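PDB 6PZ7: endoglucanase family 5 from Clostridium acetobutylicum ATCC 824, which acts as a broad-specificity GH5_4 endoglucanase, probably hydrolysing internal beta-1,4 linkages in cellulose and related polysaccharides. Local coordinates for residues A[176-181]-A[188-193]; A[207-210]-A[215-218]. All coordinates share one frame; numbering follows the deposited sequence.

How the contacts relate
Contacts 1 and 2 follow one another along the chain, with centres about 10 Å apart, and meet in neighbouring strands of the eight-stranded parallel barrel. Contact 1 packs the end of helix 161-180 on strand 190-193; contact 2 packs the loop after helix 201-206 on strand 216-221. The strands are joined by probable backbone hydrogen bonds through both the N and the O of I217, which face strand 190-193: I217 N to I190 O (2.8 Å) and V192 N to I217 O (2.9 Å). V192 CG2 also packs 3.5 Å from V216 CG1. Both contacts involve the beginnings of their strands, whereas GH5 active sites lie at the C-terminal strand ends of the barrel.

Contact 1: A[176-181]-A[188-193]; sequences NTIRST and RFIMVP
The guanidinium of R179 meets 188-193 both with a face and with an edge. Over one face, I190 CD1 sits 3.5 Å above the plane, displaced toward the rim, and lies 3.7 Å from R179 NH2. At the edge, the carbonyl oxygen of R188 is only 3° out of plane and is gripped by both terminal nitrogens: R179 NH1 lies 2.8 Å from R188 O and meets a lone pair of that oxygen in the carbonyl plane, and R179 NH2 is 3.0 Å from R188 O, nearly in line with its C=O bond. Neither bond is straight, the N-H...O angle for NH1 being 150°, as expected when two donors share one atom. A bend at chi2 (-108°) carries the arginine from the helix flank to this carbonyl. Beside it, I178 and I190 meet tip to tip, I178 CG2 to I190 CD1 at 3.8 Å, so I190 CD1 touches both I178 and the guanidinium. This is the alpha-to-beta return of a TIM barrel, from helix 161-180 into strand 190-193. R188's side chain is held separately by N185 and the backbone oxygens of L139 and Y135, with F141 in a cation-pi contact. R179 NE forms a salt bridge with D213, which probably balances its charge, and NH1 also bonds N185 O; with the double grip, this should fix the guanidinium's rotation and gives the carbonyl of buried R188 two donors.

Contact 2: A[207-210]-A[215-218]; sequences LVIP and RVIV
I209 faces V216 and V218 with two branches set by its torsions: chi1 of -59° puts CG2 opposite the backbone nitrogen, while chi2 of -69° folds CD1 away from the path of an extended chain. Both branches meet the strand, in a loop-on-strand contact of the TIM barrel where the connection after helix 201-206 leads into strand 216-221. I209 CG2 lies 3.9 Å from V216 CB, and these two side chains lie alongside one another, running antiparallel. I209 CD1 reaches V218 while staying near V216 CG1; the isoleucine is roughly perpendicular to the V218 side chain, with 3.9 Å between I209 CD1 and V218 CG2.

L207 also meets V218. In the conformer described, one of two modelled, the side chains approach tip to tip, and L207 CD2 comes within 3.7 Å of V218 CG2 and 3.9 Å of V218 CG1. In this conformer the CG2 methyl of V218 touches both L207 and I209, whereas V216 is met by I209 and, less closely, by P210.

No hydrogen bond joins the segments, and the nearest alpha carbons, I209 CA and V216 CA, are 7.1 Å apart. That spacing is filled by side chains, and the contact is a wholly apolar one burying 201 Å² in total. The CB of I217 points away from the loop, in keeping with strand alternation, and its side chain packs on M191 and V266 of the flanking strands. Q263, in the loop before strand 265-270, touches I209 and V218, and its NE2 bonds to V216 O. P210 also packs on L172 and V175 of helix 161-180; toward the strand, its ring carbon CD stands 4.4 Å from V216 CG1.

Contact 1: A[176-181]-A[188-193]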
# COMPACT_ATOMS: atom_id res chain seq x y z
N ASN A 176 8.89 -14.59 -7.90
CA ASN A 176 9.99 -15.48 -8.26
C ASN A 176 11.32 -14.71 -8.31
O ASN A 176 12.36 -15.22 -7.89
CB ASN A 176 9.73 -16.15 -9.61
CG ASN A 176 8.75 -17.32 -9.52
OD1 ASN A 176 8.53 -17.88 -8.47
ND2 ASN A 176 8.19 -17.68 -10.66
N THR A 177 11.29 -13.50 -8.86
CA THR A 177 12.51 -12.69 -8.95
C THR A 177 13.03 -12.35 -7.56
O THR A 177 14.23 -12.47 -7.28
CB THR A 177 12.24 -11.42 -9.74
OG1 THR A 177 11.84 -11.75 -11.07
CG2 THR A 177 13.42 -10.50 -9.80
N ILE A 178 12.15 -11.92 -6.66
CA ILE A 178 12.54 -11.65 -5.28
C ILE A 178 13.19 -12.88 -4.68
O ILE A 178 14.29 -12.82 -4.09
CB ILE A 178 11.32 -11.18 -4.47
CG1 ILE A 178 10.89 -9.77 -4.91
CG2 ILE A 178 11.62 -11.26 -2.98
CD1 ILE A 178 9.47 -9.41 -4.56
N ARG A 179 12.49 -14.00 -4.72
CA ARG A 179 12.99 -15.19 -4.03
C ARG A 179 14.31 -15.68 -4.61
O ARG A 179 15.16 -16.18 -3.86
CB ARG A 179 11.93 -16.29 -4.07
CG ARG A 179 10.62 -15.94 -3.35
CD ARG A 179 10.43 -16.69 -2.07
NE ARG A 179 9.16 -16.41 -1.44
CZ ARG A 179 8.96 -15.50 -0.48
NH1 ARG A 179 9.96 -14.76 -0.04
NH2 ARG A 179 7.75 -15.31 0.03
N SER A 180 14.52 -15.48 -5.91
CA SER A 180 15.72 -15.95 -6.60
C SER A 180 16.97 -15.26 -6.09
O SER A 180 18.08 -15.78 -6.28
CB SER A 180 15.58 -15.70 -8.10
OG SER A 180 15.82 -14.34 -8.43
N THR A 181 16.84 -14.09 -5.49
CA THR A 181 18.01 -13.36 -4.99
C THR A 181 18.55 -13.89 -3.66
O THR A 181 19.67 -13.50 -3.26
CB THR A 181 17.72 -11.86 -4.89
OG1 THR A 181 16.68 -11.61 -3.93
CG2 THR A 181 17.32 -11.29 -6.22
N ARG A 188 11.22 -13.77 2.98
CA ARG A 188 10.57 -12.48 3.22
C ARG A 188 9.08 -12.59 2.91
O ARG A 188 8.67 -13.27 1.97
CB ARG A 188 11.22 -11.41 2.33
CG ARG A 188 10.75 -10.01 2.65
CD ARG A 188 11.53 -8.89 1.94
NE ARG A 188 12.96 -9.08 2.07
CZ ARG A 188 13.67 -9.02 3.17
NH1 ARG A 188 13.12 -8.63 4.32
NH2 ARG A 188 14.95 -9.39 3.16
N PHE A 189 8.27 -11.89 3.67
CA PHE A 189 6.84 -11.76 3.38
C PHE A 189 6.62 -10.74 2.26
O PHE A 189 7.31 -9.72 2.19
CB PHE A 189 6.07 -11.41 4.66
CG PHE A 189 6.12 -12.52 5.66
CD1 PHE A 189 7.20 -12.66 6.53
CD2 PHE A 189 5.17 -13.55 5.64
CE1 PHE A 189 7.29 -13.75 7.39
CE2 PHE A 189 5.27 -14.62 6.52
CZ PHE A 189 6.33 -14.71 7.37
N ILE A 190 5.69 -11.07 1.38
CA ILE A 190 5.45 -10.34 0.14
C ILE A 190 3.97 -10.07 0.01
O ILE A 190 3.16 -11.00 0.09
CB ILE A 190 5.99 -11.08 -1.11
CG1 ILE A 190 7.48 -11.37 -0.99
CG2 ILE A 190 5.70 -10.26 -2.36
CD1 ILE A 190 8.05 -12.32 -2.05
N MET A 191 3.61 -8.81 -0.22
CA MET A 191 2.24 -8.41 -0.52
C MET A 191 2.03 -8.34 -2.03
O MET A 191 2.88 -7.80 -2.76
CB MET A 191 1.93 -7.04 0.10
CG MET A 191 1.72 -7.11 1.59
SD MET A 191 1.78 -5.51 2.46
CE MET A 191 0.45 -4.64 1.65
N VAL A 192 0.90 -8.86 -2.50
CA VAL A 192 0.52 -8.81 -3.92
C VAL A 192 -0.91 -8.30 -4.05
O VAL A 192 -1.79 -8.76 -3.29
CB VAL A 192 0.64 -10.18 -4.62
CG1 VAL A 192 2.07 -10.67 -4.53
CG2 VAL A 192 -0.35 -11.24 -4.11
N PRO A 193 -1.18 -7.35 -4.95
CA PRO A 193 -2.54 -6.83 -5.11
C PRO A 193 -3.34 -7.56 -6.18
O PRO A 193 -2.78 -8.19 -7.09
CB PRO A 193 -2.29 -5.38 -5.57
CG PRO A 193 -1.05 -5.52 -6.45
CD PRO A 193 -0.19 -6.55 -5.74

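Contact 2: A[207-210]-A[215-218]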
# COMPACT_ATOMS: atom_id res chain seq x y z
N LEU A 207 -7.75 -13.40 -8.44
CA LEU A 207 -6.40 -13.39 -7.91
C LEU A 207 -5.90 -14.81 -7.70
O LEU A 207 -6.58 -15.64 -7.10
CB LEU A 207 -6.40 -12.64 -6.58
CG LEU A 207 -5.03 -12.38 -6.00
CD1 LEU A 207 -4.30 -11.32 -6.82
CD2 LEU A 207 -5.14 -11.95 -4.57
N VAL A 208 -4.68 -15.06 -8.16
CA VAL A 208 -3.95 -16.30 -7.90
C VAL A 208 -2.73 -15.96 -7.07
O VAL A 208 -1.93 -15.11 -7.48
CB VAL A 208 -3.56 -17.02 -9.20
CG1 VAL A 208 -2.68 -18.23 -8.89
CG2 VAL A 208 -4.81 -17.41 -9.95
N ILE A 209 -2.57 -16.60 -5.93
CA ILE A 209 -1.37 -16.39 -5.12
C ILE A 209 -0.16 -17.04 -5.80
O ILE A 209 -0.18 -18.26 -6.02
CB ILE A 209 -1.56 -16.99 -3.71
CG1 ILE A 209 -2.75 -16.37 -3.00
CG2 ILE A 209 -0.26 -16.87 -2.89
CD1 ILE A 209 -2.56 -14.91 -2.58
N PRO A 210 0.89 -16.30 -6.14
CA PRO A 210 2.05 -16.90 -6.82
C PRO A 210 2.58 -18.13 -6.11
O PRO A 210 2.90 -18.09 -4.90
CB PRO A 210 3.10 -15.76 -6.80
CG PRO A 210 2.28 -14.51 -6.83
CD PRO A 210 1.06 -14.84 -5.96
N ARG A 215 3.97 -17.35 2.33
CA ARG A 215 4.43 -16.07 2.85
C ARG A 215 3.96 -14.89 2.02
O ARG A 215 4.53 -13.80 2.12
CB ARG A 215 5.95 -16.11 3.00
CG ARG A 215 6.40 -17.08 4.09
CD ARG A 215 7.81 -16.81 4.53
NE ARG A 215 8.27 -17.73 5.57
CZ ARG A 215 8.81 -18.91 5.33
NH1 ARG A 215 8.96 -19.35 4.09
NH2 ARG A 215 9.21 -19.66 6.35
N VAL A 216 2.93 -15.09 1.21
CA VAL A 216 2.31 -14.02 0.44
C VAL A 216 1.03 -13.55 1.11
O VAL A 216 0.21 -14.37 1.55
CB VAL A 216 2.08 -14.44 -1.03
CG1 VAL A 216 1.17 -13.43 -1.76
CG2 VAL A 216 3.41 -14.56 -1.75
N ILE A 217 0.88 -12.23 1.21
CA ILE A 217 -0.26 -11.54 1.79
C ILE A 217 -0.97 -10.79 0.67
O ILE A 217 -0.30 -10.22 -0.20
CB ILE A 217 0.29 -10.56 2.84
CG1 ILE A 217 0.96 -11.28 4.00
CG2 ILE A 217 -0.80 -9.60 3.35
CD1 ILE A 217 1.97 -10.43 4.79
N VAL A 218 -2.29 -10.73 0.71
CA VAL A 218 -3.04 -9.96 -0.29
C VAL A 218 -3.06 -8.49 0.10
O VAL A 218 -3.35 -8.15 1.26
CB VAL A 218 -4.47 -10.53 -0.43
CG1 VAL A 218 -5.31 -9.66 -1.36
CG2 VAL A 218 -4.41 -11.95 -0.95